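Local coordinates for putative uncharacterized protein PH0242 (Pyrococcus horikoshii, PDB 3VU1) that is an oligosaccharyltransferase AglB, present here as its C-terminal globular domain with a bound calcium ion, at residues A293-Y298 and F339-K344; I305-K310 and T330-Q335. All coordinates share one frame; numbering follows the deposited sequence.

Interaction 1: A293-Y298 and F339-K344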
ATOM      1  N   ALA A 293      18.259   5.117  11.542  1.00 34.00           N
ATOM      2  CA  ALA A 293      18.243   5.325  10.108  1.00 36.16           C
ATOM      3  C   ALA A 293      19.222   6.427   9.693  1.00 38.84           C
ATOM      4  O   ALA A 293      19.394   7.407  10.417  1.00 41.07           O
ATOM      5  CB  ALA A 293      16.820   5.690   9.666  1.00 34.53           C
ATOM      6  N   THR A 294      19.834   6.269   8.523  1.00 40.77           N
ATOM      7  CA  THR A 294      20.660   7.311   7.909  1.00 42.43           C
ATOM      8  C   THR A 294      19.973   7.881   6.665  1.00 42.62           C
ATOM      9  O   THR A 294      19.469   7.113   5.845  1.00 44.36           O
ATOM     10  CB  THR A 294      22.028   6.743   7.489  1.00 42.25           C
ATOM     11  OG1 THR A 294      22.564   6.006   8.580  1.00 44.11           O
ATOM     12  CG2 THR A 294      23.000   7.852   7.113  1.00 41.86           C
ATOM     13  N   LEU A 295      19.969   9.213   6.526  1.00 40.28           N
ATOM     14  CA  LEU A 295      19.476   9.870   5.315  1.00 39.82           C
ATOM     15  C   LEU A 295      20.587  10.177   4.300  1.00 41.06           C
ATOM     16  O   LEU A 295      21.667  10.666   4.669  1.00 41.89           O
ATOM     17  CB  LEU A 295      18.754  11.150   5.668  1.00 41.44           C
ATOM     18  CG  LEU A 295      17.687  11.003   6.731  1.00 46.93           C
ATOM     19  CD1 LEU A 295      17.118  12.359   7.129  1.00 47.93           C
ATOM     20  CD2 LEU A 295      16.588  10.086   6.226  1.00 49.86           C
ATOM     21  N   TYR A 296      20.326   9.895   3.023  1.00 37.70           N
ATOM     22  CA  TYR A 296      21.260  10.291   1.971  1.00 37.74           C
ATOM     23  C   TYR A 296      20.591  11.027   0.848  1.00 37.24           C
ATOM     24  O   TYR A 296      19.364  11.016   0.712  1.00 37.24           O
ATOM     25  CB  TYR A 296      21.937   9.098   1.356  1.00 37.41           C
ATOM     26  CG  TYR A 296      22.690   8.252   2.322  1.00 43.41           C
ATOM     27  CD1 TYR A 296      22.058   7.214   3.003  1.00 44.03           C
ATOM     28  CD2 TYR A 296      24.055   8.460   2.543  1.00 46.72           C
ATOM     29  CE1 TYR A 296      22.759   6.407   3.872  1.00 46.76           C
ATOM     30  CE2 TYR A 296      24.775   7.650   3.414  1.00 46.40           C
ATOM     31  CZ  TYR A 296      24.118   6.627   4.070  1.00 46.87           C
ATOM     32  OH  TYR A 296      24.796   5.836   4.945  1.00 47.53           O
ATOM     33  N   VAL A 297      21.419  11.681   0.046  1.00 36.61           N
ATOM     34  CA  VAL A 297      21.023  12.132  -1.275  1.00 36.69           C
ATOM     35  C   VAL A 297      22.002  11.492  -2.269  1.00 38.76           C
ATOM     36  O   VAL A 297      23.239  11.550  -2.087  1.00 41.79           O
ATOM     37  CB  VAL A 297      20.998  13.676  -1.369  1.00 37.72           C
ATOM     38  CG1 VAL A 297      20.636  14.132  -2.774  1.00 38.84           C
ATOM     39  CG2 VAL A 297      19.980  14.256  -0.393  1.00 37.39           C
ATOM     40  N   TYR A 298      21.456  10.814  -3.270  1.00 38.64           N
ATOM     41  CA  TYR A 298      22.267  10.272  -4.358  1.00 41.14           C
ATOM     42  C   TYR A 298      22.060  11.171  -5.569  1.00 40.01           C
ATOM     43  O   TYR A 298      20.931  11.306  -6.059  1.00 40.69           O
ATOM     44  CB  TYR A 298      21.831   8.846  -4.725  1.00 44.68           C
ATOM     45  CG  TYR A 298      22.074   7.743  -3.703  1.00 47.44           C
ATOM     46  CD1 TYR A 298      22.607   8.023  -2.443  1.00 45.87           C
ATOM     47  CD2 TYR A 298      21.726   6.411  -3.989  1.00 45.08           C
ATOM     48  CE1 TYR A 298      22.817   7.019  -1.510  1.00 47.22           C
ATOM     49  CE2 TYR A 298      21.928   5.402  -3.054  1.00 48.37           C
ATOM     50  CZ  TYR A 298      22.478   5.707  -1.812  1.00 48.88           C
ATOM     51  OH  TYR A 298      22.696   4.725  -0.849  1.00 49.27           O
ATOM     52  N   PHE A 339      16.529  10.932  -2.716  1.00 36.82           N
ATOM     53  CA  PHE A 339      16.586  10.841  -1.271  1.00 37.88           C
ATOM     54  C   PHE A 339      16.441   9.383  -0.796  1.00 37.82           C
ATOM     55  O   PHE A 339      15.491   8.688  -1.158  1.00 39.70           O
ATOM     56  CB  PHE A 339      15.529  11.769  -0.669  1.00 38.88           C
ATOM     57  CG  PHE A 339      15.808  13.230  -0.924  1.00 40.34           C
ATOM     58  CD1 PHE A 339      15.722  13.761  -2.215  1.00 39.53           C
ATOM     59  CD2 PHE A 339      16.187  14.072   0.112  1.00 41.72           C
ATOM     60  CE1 PHE A 339      15.987  15.098  -2.463  1.00 38.47           C
ATOM     61  CE2 PHE A 339      16.461  15.414  -0.134  1.00 41.73           C
ATOM     62  CZ  PHE A 339      16.359  15.924  -1.419  1.00 38.96           C
ATOM     63  N   ILE A 340      17.423   8.928  -0.026  1.00 37.71           N
ATOM     64  CA  ILE A 340      17.458   7.568   0.513  1.00 38.34           C
ATOM     65  C   ILE A 340      17.352   7.507   2.039  1.00 36.53           C
ATOM     66  O   ILE A 340      18.042   8.237   2.750  1.00 37.33           O
ATOM     67  CB  ILE A 340      18.731   6.811   0.047  1.00 38.63           C
ATOM     68  CG1 ILE A 340      18.452   6.010  -1.226  1.00 38.13           C
ATOM     69  CG2 ILE A 340      19.147   5.770   1.062  1.00 36.95           C
ATOM     70  CD1 ILE A 340      18.073   6.865  -2.393  1.00 36.27           C
ATOM     71  N   LEU A 341      16.484   6.638   2.536  1.00 34.30           N
ATOM     72  CA  LEU A 341      16.526   6.280   3.937  1.00 33.20           C
ATOM     73  C   LEU A 341      17.177   4.908   4.018  1.00 33.24           C
ATOM     74  O   LEU A 341      16.738   3.969   3.363  1.00 34.75           O
ATOM     75  CB  LEU A 341      15.121   6.269   4.546  1.00 33.51           C
ATOM     76  CG  LEU A 341      15.076   6.055   6.077  1.00 37.19           C
ATOM     77  CD1 LEU A 341      13.972   6.878   6.700  1.00 36.33           C
ATOM     78  CD2 LEU A 341      14.942   4.585   6.512  1.00 36.29           C
ATOM     79  N   ALA A 342      18.255   4.786   4.780  1.00 33.10           N
ATOM     80  CA  ALA A 342      18.831   3.455   5.017  1.00 33.28           C
ATOM     81  C   ALA A 342      18.611   3.041   6.480  1.00 34.85           C
ATOM     82  O   ALA A 342      18.836   3.834   7.406  1.00 35.18           O
ATOM     83  CB  ALA A 342      20.285   3.364   4.608  1.00 27.61           C
ATOM     84  N   GLN A 343      18.101   1.818   6.646  1.00 33.28           N
ATOM     85  CA  GLN A 343      17.881   1.190   7.936  1.00 33.77           C
ATOM     86  C   GLN A 343      17.780  -0.353   7.755  1.00 35.82           C
ATOM     87  O   GLN A 343      17.942  -0.891   6.645  1.00 37.82           O
ATOM     88  CB  GLN A 343      16.661   1.802   8.652  1.00 31.40           C
ATOM     89  CG  GLN A 343      15.315   1.284   8.192  1.00 29.23           C
ATOM     90  CD  GLN A 343      14.177   1.787   9.037  1.00 29.30           C
ATOM     91  OE1 GLN A 343      14.242   2.878   9.571  1.00 33.38           O
ATOM     92  NE2 GLN A 343      13.112   1.005   9.142  1.00 28.80           N
ATOM     93  N   LYS A 344      17.579  -1.055   8.856  1.00 35.67           N
ATOM     94  CA  LYS A 344      17.469  -2.493   8.833  1.00 36.95           C
ATOM     95  C   LYS A 344      16.162  -2.963   8.188  1.00 35.71           C
ATOM     96  O   LYS A 344      15.086  -2.447   8.503  1.00 34.94           O
ATOM     97  CB  LYS A 344      17.538  -3.022  10.262  1.00 38.18           C
ATOM     98  CG  LYS A 344      18.893  -2.898  10.918  1.00 41.76           C
ATOM     99  CD  LYS A 344      19.936  -3.727  10.188  1.00 47.77           C
ATOM    100  CE  LYS A 344      21.240  -3.823  10.965  1.00 52.01           C
ATOM    101  NZ  LYS A 344      22.370  -3.509  10.036  1.00 54.63           N
TER
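The carbonyl oxygen Ile340 O receives two groups from the facing strand: the amide Tyr296 N at 2.8 Å, with an N-H...O angle of 164°, and the CA-H of Leu295, a weaker contact with Leu295 CA 3.4 Å from Ile340 O. Ile340 N returns a bond to Tyr296 O at 2.9 Å. Thr294 and Ala342 exchange a second such pair, in which Ala342 N lies 2.8 Å from Thr294 O. The register is therefore antiparallel, with Leu295-Leu341 and Val297-Phe339 as the non-hydrogen-bonded pairs, and the 151° between strand directions records the twist.

On the face carrying Tyr296, Ile340 divides its branches between two tyrosines. Its CG2 lies 3.8 Å from Tyr296 CD1, while its CG1 sits over one face of the Tyr298 ring, toward the rim and 4.2 Å from the centroid, a CH-pi contact. Tyr298 OH is hydrogen-bonded to Glu480, so that ring is held at its phenol end as well. Ala342 CB meets the edge of the Tyr296 ring, 4.0 Å from CE1.

On the reverse face, Val297 has CG1 anti to the backbone N (chi1 178°) and CG2 beside that N, over the Phe339 ring and 4.0 Å from its centroid. Leu341 touches Ala293 CB and Leu295 CD2. Phe339 and Leu341 also reach Ile255 and Phe253, respectively, of another antiparallel sheet, a packing consistent with a beta sandwich in which these strands pair inside one layer.

Interaction 2: I305-K310 and T330-Q335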
ATOM      1  N   ILE A 305      24.945   6.713 -10.538  1.00 63.49           N
ATOM      2  CA  ILE A 305      25.058   7.450  -9.271  1.00 59.63           C
ATOM      3  C   ILE A 305      26.443   8.078  -9.152  1.00 59.21           C
ATOM      4  O   ILE A 305      27.436   7.380  -9.058  1.00 63.87           O
ATOM      5  CB  ILE A 305      24.769   6.547  -8.040  1.00 57.61           C
ATOM      6  CG1 ILE A 305      23.402   5.843  -8.189  1.00 59.01           C
ATOM      7  CG2 ILE A 305      24.835   7.356  -6.746  1.00 54.89           C
ATOM      8  CD1 ILE A 305      23.142   4.690  -7.229  1.00 55.77           C
ATOM      9  N   ILE A 306      26.493   9.405  -9.134  1.00 64.93           N
ATOM     10  CA  ILE A 306      27.763  10.136  -9.158  1.00 62.43           C
ATOM     11  C   ILE A 306      28.244  10.677  -7.797  1.00 65.09           C
ATOM     12  O   ILE A 306      29.406  11.049  -7.650  1.00 68.39           O
ATOM     13  CB  ILE A 306      27.729  11.255 -10.222  1.00 62.67           C
ATOM     14  CG1 ILE A 306      26.896  12.450  -9.741  1.00 59.65           C
ATOM     15  CG2 ILE A 306      27.214  10.693 -11.547  1.00 60.02           C
ATOM     16  CD1 ILE A 306      26.644  13.489 -10.811  1.00 54.56           C
ATOM     17  N   LYS A 307      27.373  10.717  -6.797  1.00 61.78           N
ATOM     18  CA  LYS A 307      27.828  11.065  -5.453  1.00 61.41           C
ATOM     19  C   LYS A 307      26.827  10.581  -4.411  1.00 58.25           C
ATOM     20  O   LYS A 307      25.624  10.627  -4.649  1.00 59.36           O
ATOM     21  CB  LYS A 307      28.053  12.578  -5.327  1.00 62.06           C
ATOM     22  CG  LYS A 307      29.253  12.952  -4.476  1.00 68.69           C
ATOM     23  CD  LYS A 307      29.221  14.406  -4.014  1.00 69.92           C
ATOM     24  CE  LYS A 307      30.433  14.703  -3.139  1.00 71.15           C
ATOM     25  NZ  LYS A 307      30.130  15.648  -2.025  1.00 68.66           N
ATOM     26  N   ARG A 308      27.324  10.097  -3.275  1.00 52.87           N
ATOM     27  CA  ARG A 308      26.463   9.753  -2.149  1.00 51.55           C
ATOM     28  C   ARG A 308      26.808  10.692  -1.012  1.00 50.23           C
ATOM     29  O   ARG A 308      27.969  10.774  -0.601  1.00 48.48           O
ATOM     30  CB  ARG A 308      26.655   8.304  -1.691  1.00 51.95           C
ATOM     31  CG  ARG A 308      26.237   7.252  -2.698  1.00 58.97           C
ATOM     32  CD  ARG A 308      26.962   5.930  -2.470  1.00 64.75           C
ATOM     33  NE  ARG A 308      26.499   4.906  -3.413  1.00 73.42           N
ATOM     34  CZ  ARG A 308      27.032   4.681  -4.620  1.00 70.91           C
ATOM     35  NH1 ARG A 308      28.065   5.403  -5.054  1.00 60.82           N
ATOM     36  NH2 ARG A 308      26.524   3.727  -5.396  1.00 67.84           N
ATOM     37  N   ILE A 309      25.796  11.391  -0.507  1.00 46.16           N
ATOM     38  CA  ILE A 309      25.985  12.383   0.535  1.00 45.12           C
ATOM     39  C   ILE A 309      25.077  12.082   1.713  1.00 45.86           C
ATOM     40  O   ILE A 309      23.846  12.053   1.569  1.00 48.51           O
ATOM     41  CB  ILE A 309      25.677  13.816   0.028  1.00 43.65           C
ATOM     42  CG1 ILE A 309      26.376  14.076  -1.302  1.00 41.77           C
ATOM     43  CG2 ILE A 309      26.059  14.860   1.076  1.00 39.78           C
ATOM     44  CD1 ILE A 309      25.621  15.044  -2.177  1.00 45.64           C
ATOM     45  N   LYS A 310      25.692  11.876   2.873  1.00 43.82           N
ATOM     46  CA  LYS A 310      24.966  11.707   4.122  1.00 43.37           C
ATOM     47  C   LYS A 310      24.457  13.073   4.606  1.00 45.39           C
ATOM     48  O   LYS A 310      25.232  14.002   4.792  1.00 49.12           O
ATOM     49  CB  LYS A 310      25.851  11.014   5.165  1.00 41.01           C
ATOM     50  CG  LYS A 310      25.353  11.174   6.582  1.00 46.81           C
ATOM     51  CD  LYS A 310      26.023  10.255   7.588  1.00 50.92           C
ATOM     52  CE  LYS A 310      25.620  10.749   8.981  1.00 59.36           C
ATOM     53  NZ  LYS A 310      25.854   9.796  10.100  1.00 60.97           N
ATOM     54  N   THR A 330      24.754  20.295   0.201  1.00 39.24           N
ATOM     55  CA  THR A 330      25.289  20.871  -1.013  1.00 39.55           C
ATOM     56  C   THR A 330      25.096  19.857  -2.127  1.00 41.95           C
ATOM     57  O   THR A 330      25.787  18.830  -2.164  1.00 44.20           O
ATOM     58  CB  THR A 330      26.783  21.231  -0.879  1.00 39.32           C
ATOM     59  OG1 THR A 330      26.986  22.029   0.305  1.00 39.86           O
ATOM     60  CG2 THR A 330      27.239  22.010  -2.110  1.00 36.38           C
ATOM     61  N   LEU A 331      24.150  20.140  -3.021  1.00 40.15           N
ATOM     62  CA  LEU A 331      23.878  19.273  -4.161  1.00 40.63           C
ATOM     63  C   LEU A 331      24.786  19.573  -5.354  1.00 42.23           C
ATOM     64  O   LEU A 331      24.741  20.670  -5.890  1.00 44.35           O
ATOM     65  CB  LEU A 331      22.422  19.439  -4.610  1.00 40.46           C
ATOM     66  CG  LEU A 331      21.324  19.344  -3.552  1.00 38.65           C
ATOM     67  CD1 LEU A 331      20.002  19.647  -4.207  1.00 37.52           C
ATOM     68  CD2 LEU A 331      21.285  17.970  -2.905  1.00 41.46           C
ATOM     69  N   PRO A 332      25.571  18.581  -5.814  1.00 44.06           N
ATOM     70  CA  PRO A 332      26.370  18.795  -7.012  1.00 42.93           C
ATOM     71  C   PRO A 332      25.464  18.849  -8.212  1.00 44.63           C
ATOM     72  O   PRO A 332      24.300  18.451  -8.119  1.00 46.20           O
ATOM     73  CB  PRO A 332      27.205  17.522  -7.104  1.00 44.74           C
ATOM     74  CG  PRO A 332      26.354  16.471  -6.481  1.00 45.78           C
ATOM     75  CD  PRO A 332      25.599  17.167  -5.377  1.00 45.54           C
ATOM     76  N   THR A 333      25.997  19.314  -9.335  1.00 45.84           N
ATOM     77  CA  THR A 333      25.240  19.352 -10.588  1.00 45.81           C
ATOM     78  C   THR A 333      25.009  17.898 -11.028  1.00 41.46           C
ATOM     79  O   THR A 333      25.898  17.066 -10.874  1.00 42.17           O
ATOM     80  CB  THR A 333      26.016  20.129 -11.686  1.00 45.82           C
ATOM     81  OG1 THR A 333      27.252  19.467 -11.875  1.00 55.40           O
ATOM     82  CG2 THR A 333      26.358  21.568 -11.259  1.00 42.83           C
ATOM     83  N   ALA A 334      23.826  17.606 -11.562  1.00 37.28           N
ATOM     84  CA  ALA A 334      23.405  16.246 -11.908  1.00 37.60           C
ATOM     85  C   ALA A 334      22.019  16.339 -12.487  1.00 38.86           C
ATOM     86  O   ALA A 334      21.370  17.373 -12.352  1.00 37.79           O
ATOM     87  CB  ALA A 334      23.360  15.365 -10.676  1.00 36.98           C
ATOM     88  N   GLN A 335      21.545  15.270 -13.122  1.00 41.36           N
ATOM     89  CA  GLN A 335      20.208  15.304 -13.709  1.00 42.43           C
ATOM     90  C   GLN A 335      19.101  15.281 -12.654  1.00 41.20           C
ATOM     91  O   GLN A 335      18.121  15.996 -12.788  1.00 40.79           O
ATOM     92  CB  GLN A 335      20.006  14.170 -14.716  1.00 49.02           C
ATOM     93  CG  GLN A 335      18.578  14.144 -15.265  1.00 53.15           C
ATOM     94  CD  GLN A 335      18.289  12.993 -16.206  1.00 59.05           C
ATOM     95  OE1 GLN A 335      17.194  12.919 -16.762  1.00 67.64           O
ATOM     96  NE2 GLN A 335      19.264  12.103 -16.416  1.00 64.29           N
TER
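Ile306 and Ala334 face each other with their CA atoms 8.0 Å apart, as do Lys307 and Pro332, also 8.0 Å between CA atoms, while the touching parts run nearly antiparallel, 158° between their end-to-end directions. Such a spacing is too wide for strand pairing, so the contact is made by side chains reaching across. Segment 305-310 is strand throughout, whereas 330-335 leaves its strand after Leu331 and continues as loop.

Two isoleucine tips and a proline ring carry most of the packing. Ile309 and Pro332 approach tip to tip, with Ile309 CD1 3.8 Å from Pro332 CD. The same methyl lies 3.8 Å from Thr330 O, so it touches both the proline ring and the carbonyl oxygen two residues earlier. Further along, Ile306 CD1 packs 3.8 Å from Ala334 CB and lies 3.7 Å from Thr333 O. Two torsions account for this reach: CG1 stands between the backbone N and the carbonyl carbon (chi1 76°), and CD1 continues extended from it (chi2 -171°). Lys307 contributes only the aliphatic part of its chain, its CD being 4.3 Å from Pro332 CG; this is a looser, peripheral approach.

Ala299, on the strand hydrogen-bonded to 305-310, is touched by both Ile306 and Pro332 and thus joins the two sides. The loop has polar ties of its own, from Pro332 O to Tyr337 OH and from Gln335 N to Asn301 OD1. Taken together, the evidence describes apolar packing at the protein surface, where the link between strand 325-331 of one antiparallel sheet and strand 336-356 of another folds against the 293-301/304-314 beta hairpin: an intersheet connection lying on a strand pair of the sheet it enters.

In the fold
Interactions 1 and 2 have centres 14 Å apart and both reach one sheet, through the neighbouring strands 293-301 and 304-314, while 330-335 comes off strand 325-331 of another. Val297 N and Ile309 O, 2.9 Å apart, form a probable hydrogen bond between them, and Tyr298 CE1 packs 3.6 Å from Arg308 CG. Along the chain, interaction 2 is nested within the loop closed by interaction 1. The first is buried strand pairing; the second is surface packing of the connection leading into strand 336-356. The calcium ion lies about 12 Å from the Leu341 side chain. Two residues of its site, His319 and Glu322, come from the chain between 305-310 and 330-335.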